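Local atomic coordinates of malate dehydrogenase (Porphyromonas gingivalis, PDB entry 3FI9), a protein that probably interconverts malate and oxaloacetate with NAD as hydride carrier, as do other malate dehydrogenases. Residues Ser22-Thr27 with Val243-Ile248; Val122-Ile125 with Ile131-Leu134; Gln159-Lys164 with Lys218-Lys223; Asn227-Lys230 with Arg234-Phe237. One frame throughout, in Å; residues are numbered along the deposited sequence.

Interaction 1: Ser22-Thr27 with Val243-Ile248; sequences SNMAQT and VSIEMI
M24 and I245 carry the meeting of two buried helices. Helix 19-30 follows the glycine-rich turn of the NAD-binding Rossmann fold; helix 238-251 belongs to the C-terminal part. Their short axes pass 9.6 Å apart at a crossing angle of -46°. The ethyl branch of I245 lies across the root of the methionine: its CD1 is 3.6 Å from M24 CB, and also touches CG. Beyond CG the M24 chain runs out extended (chi2 176°), which carries its CE past the isoleucine to 3.7 Å from S244 CB. S244 OG is bonded to P240 O in its own helix, and CB is the nearer atom to the methionine. Nearer the base of I245, CB packs against the methyl CG2 of T27. With OG1 beside the backbone N (chi1 -60°), the methyl is anti to that N and faces I245. Outside this shell, N23 OD1 bonds S241 OG, and N23 ND2 bonds Q26 OE1 of the second subunit, with the reciprocal bond from Q26 OE1 to N23 there, at the dimer interface. The carbonyl N23 O takes both T27 N and T27 OG1, the hydroxyl at 2.9 Å and from above the carbonyl plane.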
loop_
_atom_site.group_PDB
_atom_site.type_symbol
_atom_site.label_atom_id
_atom_site.label_comp_id
_atom_site.label_asym_id
_atom_site.label_seq_id
_atom_site.Cartn_x
_atom_site.Cartn_y
_atom_site.Cartn_z
ATOM N N SER A 22 -2.345 -0.032 8.661
ATOM C CA SER A 22 -1.338 -0.954 8.091
ATOM C C SER A 22 -0.849 -0.425 6.707
ATOM O O SER A 22 0.358 -0.500 6.334
ATOM C CB SER A 22 -1.872 -2.393 8.044
ATOM O OG SER A 22 -2.924 -2.593 7.085
ATOM N N ASN A 23 -1.794 0.088 5.929
ATOM C CA ASN A 23 -1.464 0.670 4.627
ATOM C C ASN A 23 -0.621 1.904 4.847
ATOM O O ASN A 23 0.301 2.149 4.104
ATOM C CB ASN A 23 -2.729 0.951 3.804
ATOM C CG ASN A 23 -2.410 1.397 2.355
ATOM O OD1 ASN A 23 -2.035 2.530 2.125
ATOM N ND2 ASN A 23 -2.626 0.511 1.391
ATOM N N MET A 24 -0.887 2.659 5.915
ATOM C CA MET A 24 -0.075 3.835 6.208
ATOM C C MET A 24 1.362 3.438 6.505
ATOM O O MET A 24 2.299 4.119 6.093
ATOM C CB MET A 24 -0.627 4.627 7.406
ATOM C CG MET A 24 -2.001 5.349 7.186
ATOM S SD MET A 24 -2.486 6.133 8.851
ATOM C CE MET A 24 -3.695 7.304 8.274
ATOM N N ALA A 25 1.517 2.333 7.204
ATOM C CA ALA A 25 2.841 1.897 7.570
ATOM C C ALA A 25 3.636 1.569 6.328
ATOM O O ALA A 25 4.799 1.924 6.228
ATOM C CB ALA A 25 2.766 0.625 8.488
ATOM N N GLN A 26 3.020 0.850 5.407
ATOM C CA GLN A 26 3.683 0.469 4.157
ATOM C C GLN A 26 3.970 1.748 3.352
ATOM O O GLN A 26 5.010 1.887 2.764
ATOM C CB GLN A 26 2.786 -0.510 3.365
ATOM C CG GLN A 26 3.417 -0.845 1.938
ATOM C CD GLN A 26 2.510 -1.734 1.110
ATOM O OE1 GLN A 26 1.552 -2.328 1.617
ATOM N NE2 GLN A 26 2.778 -1.790 -0.194
ATOM N N THR A 27 3.038 2.699 3.350
ATOM C CA THR A 27 3.246 3.915 2.579
ATOM C C THR A 27 4.373 4.770 3.142
ATOM O O THR A 27 5.206 5.335 2.384
ATOM C CB THR A 27 1.923 4.713 2.474
ATOM O OG1 THR A 27 0.947 3.880 1.827
ATOM C CG2 THR A 27 2.099 6.039 1.658
ATOM N N VAL A 243 -3.296 9.444 1.208
ATOM C CA VAL A 243 -3.395 10.924 1.208
ATOM C C VAL A 243 -2.870 11.516 2.548
ATOM O O VAL A 243 -2.049 12.466 2.572
ATOM C CB VAL A 243 -4.825 11.395 0.820
ATOM C CG1 VAL A 243 -4.964 12.926 1.002
ATOM C CG2 VAL A 243 -5.127 10.955 -0.665
ATOM N N SER A 244 -3.276 10.872 3.646
ATOM C CA SER A 244 -2.778 11.226 4.979
ATOM C C SER A 244 -1.246 11.149 5.049
ATOM O O SER A 244 -0.584 11.998 5.657
ATOM C CB SER A 244 -3.396 10.278 6.016
ATOM O OG SER A 244 -4.837 10.468 6.082
ATOM N N ILE A 245 -0.696 10.098 4.489
ATOM C CA ILE A 245 0.772 9.999 4.562
ATOM C C ILE A 245 1.458 11.032 3.659
ATOM O O ILE A 245 2.561 11.523 3.996
ATOM C CB ILE A 245 1.311 8.582 4.339
ATOM C CG1 ILE A 245 0.560 7.600 5.287
ATOM C CG2 ILE A 245 2.872 8.565 4.571
ATOM C CD1 ILE A 245 0.616 7.909 6.837
ATOM N N GLU A 246 0.838 11.378 2.528
ATOM C CA GLU A 246 1.385 12.498 1.754
ATOM C C GLU A 246 1.356 13.728 2.609
ATOM O O GLU A 246 2.281 14.556 2.512
ATOM C CB GLU A 246 0.555 12.849 0.511
ATOM C CG GLU A 246 0.603 11.917 -0.630
ATOM C CD GLU A 246 -0.251 12.431 -1.809
ATOM O OE1 GLU A 246 0.327 12.718 -2.853
ATOM O OE2 GLU A 246 -1.481 12.555 -1.698
ATOM N N MET A 247 0.284 13.908 3.408
ATOM C CA MET A 247 0.247 15.099 4.315
ATOM C C MET A 247 1.424 15.118 5.306
ATOM O O MET A 247 2.075 16.187 5.465
ATOM C CB MET A 247 -1.084 15.213 5.100
ATOM C CG MET A 247 -2.343 15.205 4.190
ATOM S SD MET A 247 -3.865 15.177 5.158
ATOM C CE MET A 247 -3.730 16.627 6.148
ATOM N N ILE A 248 1.665 14.010 6.015
ATOM C CA ILE A 248 2.758 14.009 7.010
ATOM C C ILE A 248 4.144 14.154 6.306
ATOM O O ILE A 248 5.071 14.806 6.804
ATOM C CB ILE A 248 2.715 12.772 7.954
ATOM C CG1 ILE A 248 3.379 13.129 9.293
ATOM C CG2 ILE A 248 3.349 11.484 7.296
ATOM C CD1 ILE A 248 2.592 14.166 10.115
#

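Interaction 2: Val122-Ile125 with Ile131-Leu134; sequences VIII and ITGL
Within the beta-alpha-beta unit of strand 121-124, helix 129-140 and strand 147-150, part of the Rossmann-type NAD-binding domain, I124 of the strand packs against T132 and G133 of the helix. The closest pair of backbones is I124 and G133, whose CA atoms lie 5.6 Å apart. The isoleucine methyl CG2 meets T132, 3.5 Å from OG1 and 3.8 Å from CB, and also reaches G133 N at 4.0 Å; CB and CG1 each lie 4.2 Å from G133 CA. With no side chain on G133, the helix backbone itself forms the surface met by the strand. T132 OG1 sits between the backbone N and carbonyl carbon (chi1 57°), and its hydrogen-bond partner is F126 O in the turn that joins strand to helix. One hydroxyl thus touches the strand's methyl and ties the helix to the turn, which carries residues I125 to N127, predicted to bind NAD or substrate. Helix 94-115 packs alongside: L108 touches I124, and A105 and N101 touch T132. From the other side of strand 121-124, I123 meets M247 and I248 of helix 238-251. Helix 129-140 is itself packed on by helix 297-319, through I131 and L134.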
loop_
_atom_site.group_PDB
_atom_site.type_symbol
_atom_site.label_atom_id
_atom_site.label_comp_id
_atom_site.label_asym_id
_atom_site.label_seq_id
_atom_site.Cartn_x
_atom_site.Cartn_y
_atom_site.Cartn_z
ATOM N N VAL A 122 0.739 16.789 13.953
ATOM C CA VAL A 122 -0.138 15.700 14.256
ATOM C C VAL A 122 -1.287 15.776 13.261
ATOM O O VAL A 122 -1.813 16.860 13.029
ATOM C CB VAL A 122 -0.773 15.853 15.681
ATOM C CG1 VAL A 122 -1.740 14.702 15.929
ATOM C CG2 VAL A 122 0.317 15.887 16.721
ATOM N N ILE A 123 -1.646 14.624 12.708
ATOM C CA ILE A 123 -2.773 14.497 11.762
ATOM C C ILE A 123 -3.799 13.510 12.275
ATOM O O ILE A 123 -3.486 12.337 12.600
ATOM C CB ILE A 123 -2.271 14.074 10.341
ATOM C CG1 ILE A 123 -1.124 15.023 9.874
ATOM C CG2 ILE A 123 -3.485 13.995 9.364
ATOM C CD1 ILE A 123 -0.540 14.690 8.467
ATOM N N ILE A 124 -5.055 13.969 12.323
ATOM C CA ILE A 124 -6.125 13.192 12.870
ATOM C C ILE A 124 -7.044 12.822 11.700
ATOM O O ILE A 124 -7.447 13.718 10.948
ATOM C CB ILE A 124 -6.901 14.046 13.870
ATOM C CG1 ILE A 124 -5.993 14.544 15.026
ATOM C CG2 ILE A 124 -8.106 13.251 14.384
ATOM C CD1 ILE A 124 -5.390 13.395 15.822
ATOM N N ILE A 125 -7.373 11.543 11.514
ATOM C CA ILE A 125 -8.191 11.226 10.338
ATOM C C ILE A 125 -9.530 10.562 10.655
ATOM O O ILE A 125 -10.395 10.450 9.776
ATOM C CB ILE A 125 -7.422 10.393 9.280
ATOM C CG1 ILE A 125 -7.480 8.895 9.595
ATOM C CG2 ILE A 125 -5.989 11.000 9.050
ATOM C CD1 ILE A 125 -7.342 8.039 8.334
ATOM N N ILE A 131 -14.419 17.695 14.724
ATOM C CA ILE A 131 -14.484 17.648 16.179
ATOM C C ILE A 131 -13.216 17.015 16.666
ATOM O O ILE A 131 -12.530 17.572 17.516
ATOM C CB ILE A 131 -15.667 16.830 16.702
ATOM C CG1 ILE A 131 -17.001 17.563 16.483
ATOM C CG2 ILE A 131 -15.480 16.501 18.213
ATOM C CD1 ILE A 131 -17.074 18.949 17.095
ATOM N N THR A 132 -12.876 15.847 16.116
ATOM C CA THR A 132 -11.710 15.106 16.621
ATOM C C THR A 132 -10.422 15.882 16.476
ATOM O O THR A 132 -9.563 15.915 17.382
ATOM C CB THR A 132 -11.583 13.720 15.951
ATOM O OG1 THR A 132 -11.509 13.874 14.517
ATOM C CG2 THR A 132 -12.804 12.876 16.288
ATOM N N GLY A 133 -10.249 16.504 15.315
ATOM C CA GLY A 133 -9.112 17.341 15.137
ATOM C C GLY A 133 -9.099 18.522 16.102
ATOM O O GLY A 133 -8.025 18.884 16.618
ATOM N N LEU A 134 -10.254 19.150 16.343
ATOM C CA LEU A 134 -10.246 20.357 17.232
ATOM C C LEU A 134 -9.988 19.960 18.699
ATOM O O LEU A 134 -9.251 20.625 19.438
ATOM C CB LEU A 134 -11.584 21.103 17.108
ATOM C CG LEU A 134 -11.880 22.285 18.031
ATOM C CD1 LEU A 134 -10.881 23.382 17.798
ATOM C CD2 LEU A 134 -13.317 22.831 17.763
#

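Interaction 3: Gln159-Lys164 with Lys218-Lys223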
loop_
_atom_site.group_PDB
_atom_site.type_symbol
_atom_site.label_atom_id
_atom_site.label_comp_id
_atom_site.label_asym_id
_atom_site.label_seq_id
_atom_site.Cartn_x
_atom_site.Cartn_y
_atom_site.Cartn_z
ATOM N N GLN A 159 -12.521 15.438 -8.499
ATOM C CA GLN A 159 -11.653 15.341 -9.673
ATOM C C GLN A 159 -11.936 14.080 -10.466
ATOM O O GLN A 159 -12.091 14.116 -11.700
ATOM C CB GLN A 159 -10.166 15.410 -9.281
ATOM C CG GLN A 159 -9.210 15.436 -10.503
ATOM C CD GLN A 159 -7.756 15.228 -10.112
ATOM O OE1 GLN A 159 -7.443 14.275 -9.387
ATOM N NE2 GLN A 159 -6.860 16.098 -10.594
ATOM N N SER A 160 -12.001 12.956 -9.772
ATOM C CA SER A 160 -12.274 11.693 -10.438
ATOM C C SER A 160 -13.634 11.671 -11.159
ATOM O O SER A 160 -13.739 11.291 -12.332
ATOM C CB SER A 160 -12.214 10.562 -9.415
ATOM O OG SER A 160 -12.570 9.324 -10.016
ATOM N N GLU A 161 -14.669 12.094 -10.455
ATOM C CA GLU A 161 -16.014 12.087 -11.009
ATOM C C GLU A 161 -16.120 13.004 -12.225
ATOM O O GLU A 161 -16.724 12.612 -13.210
ATOM C CB GLU A 161 -17.074 12.407 -9.937
ATOM C CG GLU A 161 -17.191 11.369 -8.771
ATOM C CD GLU A 161 -17.661 9.991 -9.210
ATOM O OE1 GLU A 161 -18.498 9.870 -10.135
ATOM O OE2 GLU A 161 -17.204 9.007 -8.610
ATOM N N LEU A 162 -15.478 14.185 -12.195
ATOM C CA LEU A 162 -15.383 15.067 -13.383
ATOM C C LEU A 162 -14.623 14.438 -14.548
ATOM O O LEU A 162 -15.071 14.519 -15.715
ATOM C CB LEU A 162 -14.766 16.416 -13.027
ATOM C CG LEU A 162 -15.737 17.394 -12.320
ATOM C CD1 LEU A 162 -14.930 18.462 -11.621
ATOM C CD2 LEU A 162 -16.724 18.031 -13.340
ATOM N N ALA A 163 -13.490 13.798 -14.258
ATOM C CA ALA A 163 -12.743 13.140 -15.325
ATOM C C ALA A 163 -13.541 11.987 -15.965
ATOM O O ALA A 163 -13.551 11.848 -17.190
ATOM C CB ALA A 163 -11.335 12.664 -14.823
ATOM N N LYS A 164 -14.264 11.225 -15.156
ATOM C CA LYS A 164 -15.142 10.176 -15.688
ATOM C C LYS A 164 -16.260 10.722 -16.589
ATOM O O LYS A 164 -16.535 10.157 -17.660
ATOM C CB LYS A 164 -15.753 9.363 -14.541
ATOM C CG LYS A 164 -14.727 8.475 -13.793
ATOM C CD LYS A 164 -15.187 8.117 -12.374
ATOM C CE LYS A 164 -16.564 7.481 -12.349
ATOM N NZ LYS A 164 -16.906 6.976 -10.980
ATOM N N LYS A 218 -22.143 15.755 -8.200
ATOM C CA LYS A 218 -21.867 16.178 -6.832
ATOM C C LYS A 218 -22.329 15.148 -5.797
ATOM O O LYS A 218 -21.634 14.878 -4.790
ATOM C CB LYS A 218 -22.466 17.556 -6.552
ATOM C CG LYS A 218 -21.758 18.602 -7.394
ATOM C CD LYS A 218 -22.115 20.037 -7.108
ATOM C CE LYS A 218 -23.134 20.194 -6.052
ATOM N NZ LYS A 218 -24.439 20.159 -6.727
ATOM N N GLN A 219 -23.503 14.560 -6.045
ATOM C CA GLN A 219 -24.027 13.551 -5.139
ATOM C C GLN A 219 -23.152 12.287 -5.133
ATOM O O GLN A 219 -23.047 11.626 -4.097
ATOM C CB GLN A 219 -25.465 13.209 -5.507
ATOM C CG GLN A 219 -26.339 12.923 -4.320
ATOM C CD GLN A 219 -26.231 13.979 -3.237
ATOM O OE1 GLN A 219 -26.193 13.654 -2.072
ATOM N NE2 GLN A 219 -26.153 15.238 -3.622
ATOM N N ARG A 220 -22.503 11.948 -6.249
ATOM C CA ARG A 220 -21.602 10.775 -6.232
ATOM C C ARG A 220 -20.358 11.072 -5.389
ATOM O O ARG A 220 -19.753 10.154 -4.844
ATOM C CB ARG A 220 -21.149 10.340 -7.636
ATOM C CG ARG A 220 -22.299 9.799 -8.515
ATOM C CD ARG A 220 -21.815 9.111 -9.763
ATOM N NE ARG A 220 -21.273 10.045 -10.744
ATOM C CZ ARG A 220 -22.004 10.735 -11.616
ATOM N NH1 ARG A 220 -23.320 10.600 -11.618
ATOM N NH2 ARG A 220 -21.425 11.572 -12.475
ATOM N N VAL A 221 -19.966 12.344 -5.313
ATOM C CA VAL A 221 -18.893 12.744 -4.394
ATOM C C VAL A 221 -19.338 12.646 -2.947
ATOM O O VAL A 221 -18.695 11.985 -2.140
ATOM C CB VAL A 221 -18.375 14.172 -4.734
ATOM C CG1 VAL A 221 -17.315 14.666 -3.708
ATOM C CG2 VAL A 221 -17.806 14.157 -6.117
ATOM N N VAL A 222 -20.476 13.279 -2.627
ATOM C CA VAL A 222 -21.065 13.181 -1.279
ATOM C C VAL A 222 -21.169 11.740 -0.747
ATOM O O VAL A 222 -20.833 11.455 0.426
ATOM C CB VAL A 222 -22.465 13.866 -1.231
ATOM C CG1 VAL A 222 -23.137 13.584 0.112
ATOM C CG2 VAL A 222 -22.348 15.373 -1.517
ATOM N N LYS A 223 -21.624 10.833 -1.609
ATOM C CA LYS A 223 -21.822 9.419 -1.280
ATOM C C LYS A 223 -20.619 8.549 -1.650
ATOM O O LYS A 223 -20.734 7.339 -1.719
ATOM C CB LYS A 223 -23.029 8.856 -2.035
ATOM C CG LYS A 223 -24.322 9.524 -1.639
ATOM C CD LYS A 223 -24.789 9.006 -0.297
ATOM C CE LYS A 223 -25.882 9.901 0.282
ATOM N NZ LYS A 223 -26.519 9.239 1.474
HETATM O O HOH W 1 -16.870 9.292 -5.500
HETATM O O HOH W 2 -18.968 11.107 -13.225
#
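The guanidinium of R220 meets the carboxylate of E161 by its edge: E161 OE1 lies in the guanidinium plane, opposite NE, whereas the arginine approaches the carboxylate from above its plane, 36° out of it. The two flat groups are turned 58° against each other, so this is a single-point salt bridge rather than a side-by-side pair. It joins helix 153-166 to helix 211-222 in the alpha/beta C-terminal domain. The bond from R220 NE to E161 OE1 measures 2.8 Å, with an N-H...O angle of 154°. Bends in both chains make it possible, E161 folding at chi2 and R220 at chi3, which turns NE towards the carboxylate. The other oxygen, E161 OE2, receives K164 NZ at 3.1 Å from one turn further along the same helix, again from above the plane. Two cations thus share one buried carboxylate, an arrangement that would probably favour its ionised form. K164 also forms a salt bridge with E52 of the second subunit, extending the network across the dimer interface. Nearer the backbone, CG of E161 packs on V221, 3.9 Å from V221 CG2; V221 also touches M186, and its side chain is about 4 Å from that of R157, a predicted substrate-binding residue. Waters complete the junction. One joins R220 NH2 to E161 O, and another donates to both E161 OE2 and the main-chain R220 O, at 3.1 Å each.

Interaction 4: Asn227-Lys230 with Arg234-Phe237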
loop_
_atom_site.group_PDB
_atom_site.type_symbol
_atom_site.label_atom_id
_atom_site.label_comp_id
_atom_site.label_asym_id
_atom_site.label_seq_id
_atom_site.Cartn_x
_atom_site.Cartn_y
_atom_site.Cartn_z
ATOM N N ASN A 227 -20.273 4.420 -1.522
ATOM C CA ASN A 227 -20.060 3.705 -2.781
ATOM C C ASN A 227 -18.858 2.739 -2.645
ATOM O O ASN A 227 -18.948 1.584 -3.066
ATOM C CB ASN A 227 -19.847 4.730 -3.917
ATOM C CG ASN A 227 -19.672 4.069 -5.309
ATOM O OD1 ASN A 227 -20.562 3.388 -5.809
ATOM N ND2 ASN A 227 -18.538 4.304 -5.932
ATOM N N ILE A 228 -17.729 3.190 -2.071
ATOM C CA ILE A 228 -16.604 2.248 -1.870
ATOM C C ILE A 228 -17.094 1.039 -1.040
ATOM O O ILE A 228 -16.809 -0.106 -1.355
ATOM C CB ILE A 228 -15.368 2.898 -1.162
ATOM C CG1 ILE A 228 -14.813 4.055 -2.010
ATOM C CG2 ILE A 228 -14.253 1.835 -0.816
ATOM C CD1 ILE A 228 -14.626 3.685 -3.438
ATOM N N ILE A 229 -17.855 1.297 0.008
ATOM C CA ILE A 229 -18.374 0.205 0.848
ATOM C C ILE A 229 -19.217 -0.778 0.050
ATOM O O ILE A 229 -19.113 -2.011 0.216
ATOM C CB ILE A 229 -19.200 0.743 2.034
ATOM C CG1 ILE A 229 -18.270 1.449 3.023
ATOM C CG2 ILE A 229 -19.993 -0.411 2.724
ATOM C CD1 ILE A 229 -18.945 2.369 4.025
ATOM N N LYS A 230 -20.030 -0.242 -0.842
ATOM C CA LYS A 230 -20.934 -1.085 -1.620
ATOM C C LYS A 230 -20.095 -1.889 -2.617
ATOM O O LYS A 230 -20.411 -3.004 -2.970
ATOM C CB LYS A 230 -21.923 -0.184 -2.361
ATOM C CG LYS A 230 -22.763 -0.891 -3.418
ATOM C CD LYS A 230 -23.387 0.146 -4.360
ATOM C CE LYS A 230 -23.772 1.385 -3.555
ATOM N NZ LYS A 230 -23.646 2.625 -4.370
ATOM N N ARG A 234 -16.088 -3.094 2.251
ATOM C CA ARG A 234 -15.582 -2.485 3.491
ATOM C C ARG A 234 -15.340 -1.008 3.216
ATOM O O ARG A 234 -15.384 -0.599 2.072
ATOM C CB ARG A 234 -14.259 -3.125 3.922
ATOM C CG ARG A 234 -13.347 -3.424 2.758
ATOM C CD ARG A 234 -11.917 -3.686 3.197
ATOM N NE ARG A 234 -11.856 -4.652 4.283
ATOM C CZ ARG A 234 -12.015 -5.966 4.140
ATOM N NH1 ARG A 234 -12.221 -6.491 2.945
ATOM N NH2 ARG A 234 -11.942 -6.752 5.197
ATOM N N SER A 235 -15.116 -0.215 4.249
ATOM C CA SER A 235 -14.788 1.215 4.068
ATOM C C SER A 235 -13.471 1.402 3.319
ATOM O O SER A 235 -12.604 0.526 3.359
ATOM C CB SER A 235 -14.685 1.921 5.418
ATOM O OG SER A 235 -15.766 1.556 6.259
ATOM N N SER A 236 -13.325 2.545 2.645
ATOM C CA SER A 236 -12.069 2.883 1.979
ATOM C C SER A 236 -10.887 2.797 2.956
ATOM O O SER A 236 -11.004 3.156 4.123
ATOM C CB SER A 236 -12.159 4.307 1.421
ATOM O OG SER A 236 -12.310 5.190 2.510
ATOM N N PHE A 237 -9.747 2.310 2.497
ATOM C CA PHE A 237 -8.576 2.273 3.382
ATOM C C PHE A 237 -7.304 2.664 2.658
ATOM O O PHE A 237 -6.357 3.232 3.263
ATOM C CB PHE A 237 -8.453 0.916 4.074
ATOM C CG PHE A 237 -8.318 -0.242 3.123
ATOM C CD1 PHE A 237 -7.067 -0.773 2.847
ATOM C CD2 PHE A 237 -9.433 -0.806 2.547
ATOM C CE1 PHE A 237 -6.932 -1.868 1.969
ATOM C CE2 PHE A 237 -9.310 -1.883 1.675
ATOM C CZ PHE A 237 -8.058 -2.414 1.388
#
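I229 and R234 bring their backbones together where the chain leaves a helix and doubles back beside it: their CA atoms are 4.7 Å apart. Residues 227-230 are helical, while R234, S235 and S236 run in extended conformation, and no conventional hydrogen bond links the two segments. Instead the CA-H of I229 points at R234 O, with CA to O 3.3 Å and an angle of 157° at the hydrogen. This buried carbonyl oxygen finds no hydrogen-bond partner anywhere in the model, so the CA-H contact is at best a weak substitute. This is the joint between consecutive helices 224-232 and 238-251, with F237 in the N-cap position of the second. Two isoleucines cover the extended segment. I228 does so with the methyl CG2, which lies anti to the backbone N and sits 3.7 Å from S236 N and 3.9 Å from S236 CB, while its CG1 branch leads elsewhere. I229 uses its longer arm: CG1 rests 3.6 Å from S235 CA, and the extended chain carries CD1 on to 4.0 Å from S235 OG. The side chain of S236 is about 4 Å from that of R157, predicted to bind substrate. Across the dimer interface, E53 of the second subunit accepts a hydrogen bond from F237 N through OE1 and packs on S236, and E52 of that subunit packs on I228. The F237 ring has S235 O at its edge, in the ring plane.

Helix 238-251 ties interactions 1, 2 and 4 together. In interaction 1 it packs on the first Rossmann helix, and it meets interaction 2 directly (centres 15 Å apart), S244 OG lying 3.2 Å from I125 CG2. Interaction 4 forms the turn that leads into that same helix, its nearest atoms about 4 Å from interaction 1. Segments 218-223 and 227-230 lie on consecutive helices, the two contacts 15 Å apart between centres. Both approach R157, and the V221 side chain of interaction 3 is about 9 Å from that of H182, the predicted proton acceptor. Interactions 1, 3 and 4 all reach the second subunit. Interaction 2 does not, and contains I125, predicted to bind NAD.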